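Local coordinates for uncharacterized protein (Bacteroides ovatus, PDB 4IRT) that is of unknown function but is a putative neuraminidase of the BNR-repeat family, with a fold consistent with a beta-propeller, at residues E333-S337 and R338-A342; H343-V347 and G348-W352; N154-L158 and K159-W163. All coordinates share one frame; numbering follows the deposited sequence. Where two conformers were deposited one is given.

How the contacts relate
Contacts 1 and 2 follow one another on strand 340-344 of a single four-stranded antiparallel sheet. Contact 1 is the turn that leads into this strand, and contact 2 is the turn that leaves it. Their centres lie about 19 Å apart, and they meet where Ala342 C packs against Trp352 CE3 at 4.1 Å. Contact 3 is the hairpin between strands 151-157 and 162-167 in another such sheet. Its centre is about 41 Å from that of contact 1 and about 40 Å from that of contact 2, on the opposite side of the chain's centre. Nearest atoms are about 29 and 30 Å away, so contact 3 touches neither.

Contact 1: E333-S337 and R338-A342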
# COMPACT_ATOMS: atom_id res chain seq x y z
N GLU A 333 -17.59 4.12 -8.58
CA GLU A 333 -18.81 3.76 -9.32
C GLU A 333 -19.51 4.96 -9.96
O GLU A 333 -20.10 4.84 -11.05
CB GLU A 333 -19.82 3.04 -8.44
CG GLU A 333 -19.53 1.56 -8.28
CD GLU A 333 -20.70 0.77 -7.67
OE1 GLU A 333 -21.83 1.32 -7.56
OE2 GLU A 333 -20.47 -0.40 -7.30
N GLU A 334 -19.45 6.11 -9.30
CA GLU A 334 -20.02 7.34 -9.87
C GLU A 334 -19.38 7.75 -11.18
O GLU A 334 -19.97 8.54 -11.91
CB GLU A 334 -19.84 8.55 -8.92
CG GLU A 334 -20.83 8.57 -7.78
CD GLU A 334 -20.93 9.92 -7.08
OE1 GLU A 334 -20.20 10.88 -7.41
OE2 GLU A 334 -21.76 10.03 -6.19
N ARG A 335 -18.14 7.32 -11.42
CA ARG A 335 -17.43 7.61 -12.66
C ARG A 335 -17.29 6.36 -13.52
O ARG A 335 -16.38 6.25 -14.33
CB ARG A 335 -16.05 8.18 -12.35
CG ARG A 335 -16.12 9.47 -11.53
CD ARG A 335 -14.77 10.22 -11.48
NE ARG A 335 -14.38 10.72 -12.78
CZ ARG A 335 -14.71 11.90 -13.29
NH1 ARG A 335 -15.48 12.75 -12.61
NH2 ARG A 335 -14.30 12.23 -14.50
N GLY A 336 -18.16 5.38 -13.33
CA GLY A 336 -18.08 4.15 -14.12
C GLY A 336 -16.95 3.20 -13.75
O GLY A 336 -16.58 2.35 -14.54
N SER A 337 -16.42 3.35 -12.53
CA SER A 337 -15.33 2.49 -12.03
C SER A 337 -14.11 2.50 -12.94
O SER A 337 -13.39 1.50 -13.08
CB SER A 337 -15.84 1.07 -11.72
OG SER A 337 -17.02 1.15 -10.93
N ARG A 338 -13.85 3.66 -13.56
CA ARG A 338 -12.63 3.85 -14.32
C ARG A 338 -11.47 4.09 -13.34
O ARG A 338 -11.69 4.28 -12.14
CB ARG A 338 -12.82 5.02 -15.29
CG ARG A 338 -13.89 4.70 -16.34
CD ARG A 338 -14.28 5.91 -17.18
NE ARG A 338 -15.21 5.54 -18.25
CZ ARG A 338 -16.53 5.66 -18.16
NH1 ARG A 338 -17.10 6.12 -17.06
NH2 ARG A 338 -17.28 5.30 -19.19
N VAL A 339 -10.24 4.06 -13.84
CA VAL A 339 -9.12 4.57 -13.06
C VAL A 339 -9.29 6.07 -13.14
O VAL A 339 -9.43 6.61 -14.25
CB VAL A 339 -7.76 4.18 -13.63
CG1 VAL A 339 -6.66 4.83 -12.84
CG2 VAL A 339 -7.62 2.67 -13.61
N SER A 340 -9.33 6.75 -12.01
CA SER A 340 -9.51 8.20 -12.01
C SER A 340 -8.40 8.89 -11.25
O SER A 340 -7.72 8.24 -10.43
CB SER A 340 -10.87 8.57 -11.44
OG SER A 340 -11.96 8.03 -12.21
N MSE A 341 -8.20 10.18 -11.54
CA MSE A 341 -7.19 10.99 -10.87
C MSE A 341 -7.74 12.33 -10.50
O MSE A 341 -8.44 12.97 -11.30
CB MSE A 341 -5.93 11.18 -11.72
CG MSE A 341 -4.87 12.06 -11.06
SE MSE A 341 -3.22 11.87 -12.15
CE MSE A 341 -3.82 13.29 -13.29
N ALA A 342 -7.42 12.78 -9.30
CA ALA A 342 -7.66 14.15 -8.88
C ALA A 342 -6.33 14.85 -8.65
O ALA A 342 -5.39 14.26 -8.11
CB ALA A 342 -8.54 14.19 -7.63
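Arg338 carries CG beside its backbone N (chi1 -65°), and its chain then runs extended from CG to NE, which returns the guanidinium over the preceding turn to the carbonyl of Arg335. Arg335 has a similar first torsion but bends at chi3 (66°), and its CD and NE come beside Ser340. The segment is the connection between strands 325-330 and 340-344, neighbours in a four-stranded antiparallel sheet that resembles a propeller blade.

The turn begins with a short 3-10 segment, Glu333 to Glu334. Gly336 N bonds back to Glu333 O at 3.0 Å. Gly336 and Ser337 both have positive phi, and these turn the chain round toward the strand.

Across the turn, in one of two modelled conformers, Arg338 NH1 donates to Arg335 O at 2.8 Å. The N-H...O angle is 143°, so the bond is bent. NH1 comes from above the carbonyl plane, not on a lone pair. CG and CD of Arg338 also lie alongside this oxygen, each at 3.6 Å. Arg338 NE has a weak bond to Asp359 O. Arg338 touches a crystal neighbour, which may influence its position.

The other arginine is held by the sheet. Arg335 NE forms a salt bridge with Asp356 OD1 on strand 353-356, and Ser340 OG hydrogen-bonds to the same carboxylate oxygen. Asp356 thus ties the turn to Ser340 of the strand and probably offsets the arginine's charge. Ser340 OG sits at the edge of the Arg335 guanidinium, near its plane, with Arg335 CD 3.6 Å from the hydroxyl oxygen.

Contact 2: H343-V347 and G348-W352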
# COMPACT_ATOMS: atom_id res chain seq x y z
N HIS A 343 -6.24 16.10 -9.11
CA HIS A 343 -5.02 16.85 -9.11
C HIS A 343 -5.22 18.19 -8.43
O HIS A 343 -6.22 18.88 -8.68
CB HIS A 343 -4.57 17.12 -10.55
CG HIS A 343 -3.34 17.97 -10.61
ND1 HIS A 343 -3.35 19.24 -11.12
CD2 HIS A 343 -2.08 17.74 -10.18
CE1 HIS A 343 -2.13 19.76 -11.02
NE2 HIS A 343 -1.35 18.87 -10.46
N ALA A 344 -4.30 18.56 -7.54
CA ALA A 344 -4.27 19.91 -6.91
C ALA A 344 -2.89 20.48 -7.13
O ALA A 344 -1.90 19.85 -6.78
CB ALA A 344 -4.54 19.81 -5.41
N THR A 345 -2.80 21.67 -7.71
CA THR A 345 -1.50 22.32 -7.84
C THR A 345 -0.88 22.62 -6.46
O THR A 345 0.34 22.50 -6.27
CB THR A 345 -1.67 23.61 -8.64
OG1 THR A 345 -2.09 23.25 -9.96
CG2 THR A 345 -0.36 24.37 -8.75
N ASP A 346 -1.75 23.02 -5.55
CA ASP A 346 -1.40 23.34 -4.17
C ASP A 346 -2.46 22.70 -3.29
O ASP A 346 -3.65 23.06 -3.34
CB ASP A 346 -1.38 24.87 -3.92
CG ASP A 346 -0.86 25.21 -2.52
OD1 ASP A 346 0.24 24.74 -2.15
OD2 ASP A 346 -1.56 25.92 -1.81
N VAL A 347 -2.01 21.75 -2.49
CA VAL A 347 -2.90 20.94 -1.66
C VAL A 347 -3.80 21.76 -0.73
O VAL A 347 -5.00 21.49 -0.59
CB VAL A 347 -2.06 19.87 -0.90
CG1 VAL A 347 -1.06 20.51 0.06
CG2 VAL A 347 -2.97 18.88 -0.18
N GLY A 348 -3.21 22.81 -0.17
CA GLY A 348 -3.89 23.68 0.78
C GLY A 348 -5.03 24.49 0.16
O GLY A 348 -6.07 24.63 0.79
N THR A 349 -4.86 24.99 -1.08
CA THR A 349 -5.82 25.96 -1.64
C THR A 349 -6.47 25.65 -2.98
O THR A 349 -7.52 26.21 -3.28
CB THR A 349 -5.20 27.36 -1.77
OG1 THR A 349 -4.06 27.31 -2.65
CG2 THR A 349 -4.79 27.88 -0.40
N SER A 350 -5.88 24.78 -3.80
CA SER A 350 -6.45 24.52 -5.11
C SER A 350 -7.77 23.77 -5.06
O SER A 350 -8.00 22.91 -4.21
CB SER A 350 -5.50 23.67 -5.96
OG SER A 350 -4.27 24.33 -6.17
N LYS A 351 -8.59 24.02 -6.06
CA LYS A 351 -9.62 23.08 -6.43
C LYS A 351 -8.96 21.79 -6.96
O LYS A 351 -7.87 21.81 -7.55
CB LYS A 351 -10.52 23.68 -7.49
CG LYS A 351 -11.41 24.77 -6.93
CD LYS A 351 -12.22 25.46 -8.02
CE LYS A 351 -13.20 26.48 -7.45
NZ LYS A 351 -13.71 27.36 -8.54
N TRP A 352 -9.63 20.68 -6.75
CA TRP A 352 -9.14 19.39 -7.23
C TRP A 352 -9.80 19.12 -8.57
O TRP A 352 -11.02 19.05 -8.63
CB TRP A 352 -9.53 18.32 -6.20
CG TRP A 352 -8.81 18.50 -4.90
CD1 TRP A 352 -9.18 19.29 -3.86
CD2 TRP A 352 -7.58 17.87 -4.51
NE1 TRP A 352 -8.25 19.22 -2.86
CE2 TRP A 352 -7.27 18.33 -3.22
CE3 TRP A 352 -6.71 16.96 -5.13
CZ2 TRP A 352 -6.12 17.93 -2.53
CZ3 TRP A 352 -5.58 16.56 -4.45
CH2 TRP A 352 -5.29 17.04 -3.16
O HOH W 1 -5.46 22.29 -9.14
O HOH W 2 0.06 23.72 0.50
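Asp346 and Ser350 hold this turn together. Ser350 N donates to Asp346 O at 2.9 Å, lying in the carbonyl plane with an N-H...O angle of 163°. In return Asp346 N donates to Ser350 OG, also at 2.9 Å. Asp346 O takes a second donor, Thr349 N, from above the carbonyl plane. The Asp346 carboxylate reaches the same residue: Thr349 OG1 donates to OD2 at 3.0 Å, on the anti lone pair. Asp346 CG stands anti to the backbone N (chi1 -173°), which swings the carboxylate over to Thr349. One water bridges Thr345 N and Lys351 O. A second donates to Asp346 OD1 and has a weak bond with Gly348 N.

Beyond these polar bonds lies the Trp352 indole. Ala344 CB sits over its six-membered ring, 3.4 Å from the centroid and 6° off the normal, a CH-pi contact. Val347 CG2 comes to the ring edge near CZ2, and the two side chains point the same way.

The turn is the connection of a beta hairpin near the protein surface, between adjacent antiparallel strands 340-344 and 353-356 of one probable propeller blade. Val347 and Trp352 pack on Val326 of strand 325-330 and on Ile282 of strand 278-285, in the neighbouring sheet.

Contact 3: N154-L158 and K159-W163; sequences NRYSL and KEHKW
Tyr156 and Trp163 make the main aromatic contact. Tyr156 CB stands over the six-membered ring of Trp163, 3.3 Å from its centroid and 3° off the normal, a CH-pi contact. Tyr156 CD1 continues over the indole face, 3.3 Å from Trp163 NE1. The two rings form an oblique pair, neither stacked nor edge-to-face. Trp163 CG lies beside its backbone N (chi1 -72°), which lays the indole across the Tyr156 side chain at about a right angle. Asn154 CB touches the indole at CE3. Trp163 NE1 hydrogen-bonds to Tyr99 OH.

The backbone bonds define the hairpin. Ser157 N donates to Lys162 O at 2.8 Å with a nearly straight N-H...O angle of 169°. The return bond from Lys162 N to Ser157 O is weak. Another weak bond runs from His161 N to Leu158 O. His161 and Lys162 both face Ser157, which makes a G1 beta bulge, and His161 has the positive phi of its first position. The bulge lies at the tight connection between strands 151-157 and 162-167. These are adjacent antiparallel strands, the second at the edge of a four-stranded, blade-like sheet, as in beta-propellers.

Side-chain polar contacts secure the turn. Ser157 OG accepts from Glu160 N at 3.3 Å. The carbonyl oxygen of Leu158 sits over the centre of one face of the His161 imidazole, 3.0 Å above its plane. His161 NE2 hydrogen-bonds to Glu83 OE1. Arg155 is held by a salt bridge from NE to Asp136 OD2, and OD1 of that aspartate accepts from Leu158 N. Tyr156 OH lies at the imidazole edge, near its plane, 3.5 Å from His161 CB.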
# COMPACT_ATOMS: atom_id res chain seq x y z
N ASN A 154 10.72 -5.94 10.58
CA ASN A 154 12.04 -6.49 10.42
C ASN A 154 12.87 -5.65 9.46
O ASN A 154 12.32 -4.89 8.66
CB ASN A 154 11.96 -7.88 9.80
CG ASN A 154 11.24 -8.88 10.67
OD1 ASN A 154 11.21 -8.78 11.89
ND2 ASN A 154 10.66 -9.90 10.01
N ARG A 155 14.18 -5.85 9.51
CA ARG A 155 15.11 -5.20 8.62
C ARG A 155 16.04 -6.21 7.97
O ARG A 155 16.54 -7.12 8.63
CB ARG A 155 15.96 -4.14 9.34
CG ARG A 155 16.98 -3.44 8.45
CD ARG A 155 17.63 -2.29 9.20
NE ARG A 155 18.78 -1.68 8.52
CZ ARG A 155 19.53 -0.71 9.06
NH1 ARG A 155 19.27 -0.24 10.29
NH2 ARG A 155 20.57 -0.23 8.41
N TYR A 156 16.29 -6.02 6.68
CA TYR A 156 17.22 -6.87 5.92
C TYR A 156 18.52 -6.13 5.72
O TYR A 156 18.55 -5.08 5.08
CB TYR A 156 16.65 -7.21 4.56
CG TYR A 156 17.53 -8.13 3.74
CD1 TYR A 156 17.66 -9.47 4.06
CD2 TYR A 156 18.23 -7.65 2.63
CE1 TYR A 156 18.46 -10.33 3.31
CE2 TYR A 156 19.03 -8.51 1.86
CZ TYR A 156 19.13 -9.84 2.21
OH TYR A 156 19.91 -10.69 1.48
N SER A 157 19.59 -6.67 6.29
CA SER A 157 20.91 -6.06 6.17
C SER A 157 21.53 -6.59 4.90
O SER A 157 21.76 -7.78 4.77
CB SER A 157 21.80 -6.42 7.36
OG SER A 157 23.14 -6.03 7.10
N LEU A 158 21.79 -5.70 3.96
CA LEU A 158 22.38 -6.08 2.69
C LEU A 158 23.76 -6.64 2.94
O LEU A 158 24.18 -7.61 2.29
CB LEU A 158 22.45 -4.85 1.78
CG LEU A 158 22.67 -5.11 0.30
CD1 LEU A 158 21.59 -6.03 -0.26
CD2 LEU A 158 22.68 -3.76 -0.41
N LYS A 159 24.45 -6.06 3.92
CA LYS A 159 25.81 -6.44 4.29
C LYS A 159 25.90 -7.90 4.76
O LYS A 159 26.72 -8.66 4.24
CB LYS A 159 26.33 -5.51 5.39
CG LYS A 159 27.84 -5.40 5.49
CD LYS A 159 28.25 -3.98 5.87
CE LYS A 159 29.75 -3.79 5.90
NZ LYS A 159 30.35 -4.32 7.15
N GLU A 160 25.06 -8.27 5.72
CA GLU A 160 25.09 -9.62 6.29
C GLU A 160 24.16 -10.56 5.56
O GLU A 160 24.13 -11.75 5.86
CB GLU A 160 24.68 -9.59 7.77
CG GLU A 160 25.37 -8.57 8.66
CD GLU A 160 26.85 -8.80 8.79
OE1 GLU A 160 27.30 -9.95 8.55
OE2 GLU A 160 27.58 -7.84 9.14
N HIS A 161 23.38 -10.03 4.62
CA HIS A 161 22.32 -10.79 3.96
C HIS A 161 21.43 -11.53 4.97
O HIS A 161 21.18 -12.71 4.81
CB HIS A 161 22.88 -11.73 2.91
CG HIS A 161 23.66 -11.01 1.85
ND1 HIS A 161 25.01 -10.74 1.97
CD2 HIS A 161 23.27 -10.46 0.67
CE1 HIS A 161 25.42 -10.08 0.90
NE2 HIS A 161 24.38 -9.90 0.09
N LYS A 162 20.96 -10.82 5.99
CA LYS A 162 20.04 -11.43 6.94
C LYS A 162 19.05 -10.44 7.52
O LYS A 162 19.26 -9.23 7.48
CB LYS A 162 20.79 -12.16 8.07
CG LYS A 162 21.29 -11.30 9.21
CD LYS A 162 22.14 -12.13 10.17
CE LYS A 162 23.34 -12.76 9.48
NZ LYS A 162 24.38 -13.22 10.44
N TRP A 163 17.96 -11.00 8.03
CA TRP A 163 16.86 -10.24 8.60
C TRP A 163 17.00 -10.24 10.10
O TRP A 163 17.35 -11.28 10.67
CB TRP A 163 15.53 -10.90 8.27
CG TRP A 163 15.14 -10.75 6.85
CD1 TRP A 163 15.36 -11.65 5.86
CD2 TRP A 163 14.45 -9.65 6.26
NE1 TRP A 163 14.85 -11.17 4.67
CE2 TRP A 163 14.29 -9.95 4.89
CE3 TRP A 163 13.96 -8.44 6.76
CZ2 TRP A 163 13.64 -9.07 3.99
CZ3 TRP A 163 13.31 -7.56 5.89
CH2 TRP A 163 13.16 -7.87 4.50